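Local atomic coordinates of proline iminopeptidase (Streptomyces halstedii, PDB entry 3WMR), a protein that is an alpha/beta-hydrolase-fold amidohydrolase of the peptidase S33 family, probably able to release N-terminal proline from peptides and thought to interact with polyketide substrates. Residues V27-Y36 against D105-L114. Residues are numbered along the deposited sequence; the frame is centred on the assembly and turned at random.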
loop_
_atom_site.group_PDB
_atom_site.type_symbol
_atom_site.label_atom_id
_atom_site.label_comp_id
_atom_site.label_asym_id
_atom_site.label_seq_id
_atom_site.Cartn_x
_atom_site.Cartn_y
_atom_site.Cartn_z
ATOM N N VAL A 27 1.947 -20.161 3.250
ATOM C CA VAL A 27 2.981 -20.851 2.502
ATOM C C VAL A 27 4.291 -20.662 3.266
ATOM O O VAL A 27 4.465 -19.649 3.947
ATOM C CB VAL A 27 3.077 -20.334 1.043
ATOM C CG1 VAL A 27 1.724 -20.463 0.349
ATOM C CG2 VAL A 27 3.562 -18.889 0.984
ATOM N N PRO A 28 5.204 -21.647 3.192
ATOM C CA PRO A 28 6.479 -21.451 3.882
ATOM C C PRO A 28 7.312 -20.398 3.159
ATOM O O PRO A 28 7.366 -20.383 1.931
ATOM C CB PRO A 28 7.146 -22.827 3.795
ATOM C CG PRO A 28 6.585 -23.424 2.547
ATOM C CD PRO A 28 5.169 -22.920 2.448
ATOM N N PHE A 29 7.901 -19.497 3.931
ATOM C CA PHE A 29 8.850 -18.527 3.429
ATOM C C PHE A 29 10.093 -18.748 4.268
ATOM O O PHE A 29 10.215 -18.216 5.378
ATOM C CB PHE A 29 8.306 -17.099 3.578
ATOM C CG PHE A 29 9.306 -16.022 3.231
ATOM C CD1 PHE A 29 10.163 -16.159 2.137
ATOM C CD2 PHE A 29 9.366 -14.851 3.978
ATOM C CE1 PHE A 29 11.068 -15.170 1.818
ATOM C CE2 PHE A 29 10.272 -13.856 3.661
ATOM C CZ PHE A 29 11.124 -14.017 2.582
ATOM N N GLY A 30 10.994 -19.566 3.737
ATOM C CA GLY A 30 12.124 -20.071 4.495
ATOM C C GLY A 30 11.658 -20.567 5.852
ATOM O O GLY A 30 10.776 -21.423 5.950
ATOM N N GLN A 31 12.229 -19.977 6.893
ATOM C CA GLN A 31 11.956 -20.338 8.277
ATOM C C GLN A 31 10.559 -19.905 8.770
ATOM O O GLN A 31 10.094 -20.395 9.797
ATOM C CB GLN A 31 13.044 -19.697 9.143
ATOM C CG GLN A 31 12.979 -19.968 10.634
ATOM C CD GLN A 31 13.995 -19.144 11.397
ATOM O OE1 GLN A 31 14.960 -18.644 10.816
ATOM N NE2 GLN A 31 13.780 -18.987 12.701
ATOM N N TYR A 32 9.896 -18.998 8.050
ATOM C CA TYR A 32 8.643 -18.387 8.529
ATOM C C TYR A 32 7.472 -18.718 7.612
ATOM O O TYR A 32 7.645 -19.437 6.632
ATOM C CB TYR A 32 8.811 -16.864 8.652
ATOM C CG TYR A 32 10.121 -16.445 9.290
ATOM C CD1 TYR A 32 10.331 -16.595 10.661
ATOM C CD2 TYR A 32 11.150 -15.903 8.523
ATOM C CE1 TYR A 32 11.525 -16.222 11.247
ATOM C CE2 TYR A 32 12.347 -15.517 9.105
ATOM C CZ TYR A 32 12.530 -15.679 10.463
ATOM O OH TYR A 32 13.729 -15.298 11.040
ATOM N N ARG A 33 6.291 -18.194 7.943
ATOM C CA ARG A 33 5.064 -18.414 7.172
ATOM C C ARG A 33 4.503 -17.091 6.628
ATOM O O ARG A 33 4.514 -16.074 7.331
ATOM C CB ARG A 33 3.992 -19.057 8.057
ATOM C CG ARG A 33 4.437 -20.280 8.851
ATOM C CD ARG A 33 4.755 -21.476 7.969
ATOM N NE ARG A 33 3.606 -21.875 7.159
ATOM C CZ ARG A 33 3.610 -22.878 6.288
ATOM N NH1 ARG A 33 4.700 -23.616 6.115
ATOM N NH2 ARG A 33 2.515 -23.146 5.586
ATOM N N THR A 34 3.996 -17.119 5.394
ATOM C CA THR A 34 3.288 -15.981 4.793
ATOM C C THR A 34 1.834 -16.364 4.578
ATOM O O THR A 34 1.559 -17.348 3.899
ATOM C CB THR A 34 3.882 -15.596 3.422
ATOM O OG1 THR A 34 5.249 -15.211 3.576
ATOM C CG2 THR A 34 3.103 -14.446 2.781
ATOM N N TRP A 35 0.914 -15.574 5.125
ATOM C CA TRP A 35 -0.523 -15.835 5.014
ATOM C C TRP A 35 -1.128 -15.182 3.780
ATOM O O TRP A 35 -0.836 -14.019 3.474
ATOM C CB TRP A 35 -1.262 -15.314 6.246
ATOM C CG TRP A 35 -2.724 -15.672 6.268
ATOM C CD1 TRP A 35 -3.292 -16.794 6.829
ATOM C CD2 TRP A 35 -3.805 -14.921 5.696
ATOM N NE1 TRP A 35 -4.655 -16.785 6.630
ATOM C CE2 TRP A 35 -4.996 -15.644 5.948
ATOM C CE3 TRP A 35 -3.884 -13.710 4.997
ATOM C CZ2 TRP A 35 -6.250 -15.193 5.518
ATOM C CZ3 TRP A 35 -5.125 -13.263 4.575
ATOM C CH2 TRP A 35 -6.298 -14.010 4.832
ATOM N N TYR A 36 -2.012 -15.921 3.107
ATOM C CA TYR A 36 -2.645 -15.472 1.861
ATOM C C TYR A 36 -4.115 -15.872 1.791
ATOM O O TYR A 36 -4.610 -16.682 2.578
ATOM C CB TYR A 36 -1.918 -16.077 0.650
ATOM C CG TYR A 36 -2.251 -17.545 0.463
ATOM C CD1 TYR A 36 -1.537 -18.527 1.142
ATOM C CD2 TYR A 36 -3.309 -17.946 -0.353
ATOM C CE1 TYR A 36 -1.852 -19.869 1.008
ATOM C CE2 TYR A 36 -3.634 -19.286 -0.493
ATOM C CZ TYR A 36 -2.899 -20.241 0.192
ATOM O OH TYR A 36 -3.192 -21.571 0.063
ATOM N N ASP A 105 11.697 -10.607 -1.435
ATOM C CA ASP A 105 11.943 -12.041 -1.403
ATOM C C ASP A 105 10.673 -12.780 -1.026
ATOM O O ASP A 105 10.405 -13.839 -1.572
ATOM C CB ASP A 105 13.048 -12.390 -0.395
ATOM C CG ASP A 105 14.437 -12.004 -0.874
ATOM O OD1 ASP A 105 14.637 -11.837 -2.092
ATOM O OD2 ASP A 105 15.346 -11.876 -0.019
ATOM N N GLU A 106 9.901 -12.217 -0.095
ATOM C CA GLU A 106 8.611 -12.780 0.294
ATOM C C GLU A 106 7.595 -12.771 -0.855
ATOM O O GLU A 106 6.885 -13.751 -1.068
ATOM C CB GLU A 106 8.020 -12.020 1.498
ATOM C CG GLU A 106 6.678 -12.573 1.945
ATOM C CD GLU A 106 6.045 -11.826 3.101
ATOM O OE1 GLU A 106 6.008 -10.568 3.101
ATOM O OE2 GLU A 106 5.542 -12.516 4.011
ATOM N N LEU A 107 7.498 -11.662 -1.576
ATOM C CA LEU A 107 6.577 -11.593 -2.705
ATOM C C LEU A 107 6.965 -12.625 -3.773
ATOM O O LEU A 107 6.107 -13.364 -4.251
ATOM C CB LEU A 107 6.511 -10.170 -3.283
ATOM C CG LEU A 107 5.777 -9.988 -4.610
ATOM C CD1 LEU A 107 4.325 -10.432 -4.519
ATOM C CD2 LEU A 107 5.859 -8.545 -5.075
ATOM N N ASP A 108 8.248 -12.675 -4.141
ATOM C CA ASP A 108 8.738 -13.682 -5.100
ATOM C C ASP A 108 8.402 -15.093 -4.612
ATOM O O ASP A 108 7.871 -15.901 -5.367
ATOM C CB ASP A 108 10.253 -13.567 -5.313
ATOM C CG ASP A 108 10.625 -12.443 -6.248
ATOM O OD1 ASP A 108 9.820 -12.093 -7.144
ATOM O OD2 ASP A 108 11.728 -11.907 -6.097
ATOM N N ASN A 109 8.701 -15.374 -3.344
ATOM C CA ASN A 109 8.393 -16.680 -2.764
ATOM C C ASN A 109 6.906 -16.986 -2.884
ATOM O O ASN A 109 6.535 -18.099 -3.258
ATOM C CB ASN A 109 8.846 -16.779 -1.298
ATOM C CG ASN A 109 8.402 -18.076 -0.632
ATOM O OD1 ASN A 109 7.456 -18.101 0.169
ATOM N ND2 ASN A 109 9.066 -19.160 -0.974
ATOM N N LEU A 110 6.058 -15.999 -2.601
ATOM C CA LEU A 110 4.605 -16.209 -2.634
ATOM C C LEU A 110 4.074 -16.520 -4.039
ATOM O O LEU A 110 3.250 -17.418 -4.222
ATOM C CB LEU A 110 3.862 -14.994 -2.069
ATOM C CG LEU A 110 2.339 -15.097 -2.095
ATOM C CD1 LEU A 110 1.856 -16.185 -1.147
ATOM C CD2 LEU A 110 1.712 -13.755 -1.743
ATOM N N LEU A 111 4.532 -15.766 -5.027
ATOM C CA LEU A 111 4.148 -16.021 -6.409
ATOM C C LEU A 111 4.557 -17.443 -6.815
ATOM O O LEU A 111 3.810 -18.136 -7.503
ATOM C CB LEU A 111 4.791 -14.992 -7.340
ATOM C CG LEU A 111 4.354 -13.538 -7.132
ATOM C CD1 LEU A 111 5.324 -12.608 -7.842
ATOM C CD2 LEU A 111 2.928 -13.290 -7.598
ATOM N N ASN A 112 5.735 -17.873 -6.366
ATOM C CA ASN A 112 6.232 -19.220 -6.652
ATOM C C ASN A 112 5.392 -20.294 -5.973
ATOM O O ASN A 112 4.943 -21.226 -6.637
ATOM C CB ASN A 112 7.708 -19.370 -6.231
ATOM C CG ASN A 112 8.662 -18.569 -7.101
ATOM O OD1 ASN A 112 9.646 -18.024 -6.613
ATOM N ND2 ASN A 112 8.392 -18.510 -8.388
ATOM N N GLN A 113 5.163 -20.148 -4.665
ATOM C CA GLN A 113 4.426 -21.152 -3.876
ATOM C C GLN A 113 2.986 -21.324 -4.371
ATOM O O GLN A 113 2.460 -22.433 -4.396
ATOM C CB GLN A 113 4.406 -20.786 -2.385
ATOM C CG GLN A 113 5.769 -20.721 -1.699
ATOM C CD GLN A 113 6.414 -22.082 -1.460
ATOM O OE1 GLN A 113 5.733 -23.094 -1.281
ATOM N NE2 GLN A 113 7.740 -22.102 -1.435
ATOM N N LEU A 114 2.352 -20.234 -4.779
ATOM C CA LEU A 114 0.996 -20.312 -5.344
ATOM C C LEU A 114 0.973 -20.729 -6.827
ATOM O O LEU A 114 -0.096 -20.877 -7.392
ATOM C CB LEU A 114 0.263 -18.978 -5.179
ATOM C CG LEU A 114 0.030 -18.498 -3.741
ATOM C CD1 LEU A 114 -0.656 -17.137 -3.768
ATOM C CD2 LEU A 114 -0.805 -19.488 -2.943
HETATM O O HOH W 1 6.114 -15.732 0.948
#
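Thr34 and Glu106 form a direct hydrogen bond between the hairpin 27-36 and segment 105-114. Their side chains approach from opposite directions, and the hydroxyl OG1 of Thr34 donates to OE2 of Glu106 over 2.7 Å, where OE2 accepts through its anti lone pair, on the side away from OE1. With CG anti to the backbone N (chi1 -180°) and the chain extended beyond it, Glu106 spans the gap to the strand; its other oxygen, OE1, accepts from the backbone N of Leu82, which fixes the carboxylate at both oxygens. A water adds a second bridge, donating to Thr34 OG1 at 2.8 Å and to the backbone O of Glu106 at 2.9 Å. The buried threonine hydroxyl is thus held by the carboxylate and the water together.

The hairpin, closed by a type II' turn from Phe29 to Tyr32 with Gly30 at positive phi, joins the first two strands of the alpha/beta hydrolase sheet, and helix 100-113 packs against this antiparallel margin, away from the catalytic residues predicted for the family.

Two CH-pi contacts involve the hairpin's aromatic rings. A chi1 of 173° swings the Phe29 ring away from its own backbone N and toward the helix, and one face receives CA of Glu106, 3.8 Å from the ring centroid and displaced toward the rim. Just past the end of helix 100-113, CD2 of Leu114 sits over the centre of one face of Tyr36, 3.8 Å from the centroid and 12° off the normal.

Aliphatic packing occupies the space between the rings. CG2 of Val27 meets CD1 of Leu110 at 3.8 Å, the two side chains crossing at about a right angle, while CB of Val27 lies 3.7 Å from CB of Gln113. Leu110 also touches Tyr79 of strand 76-80.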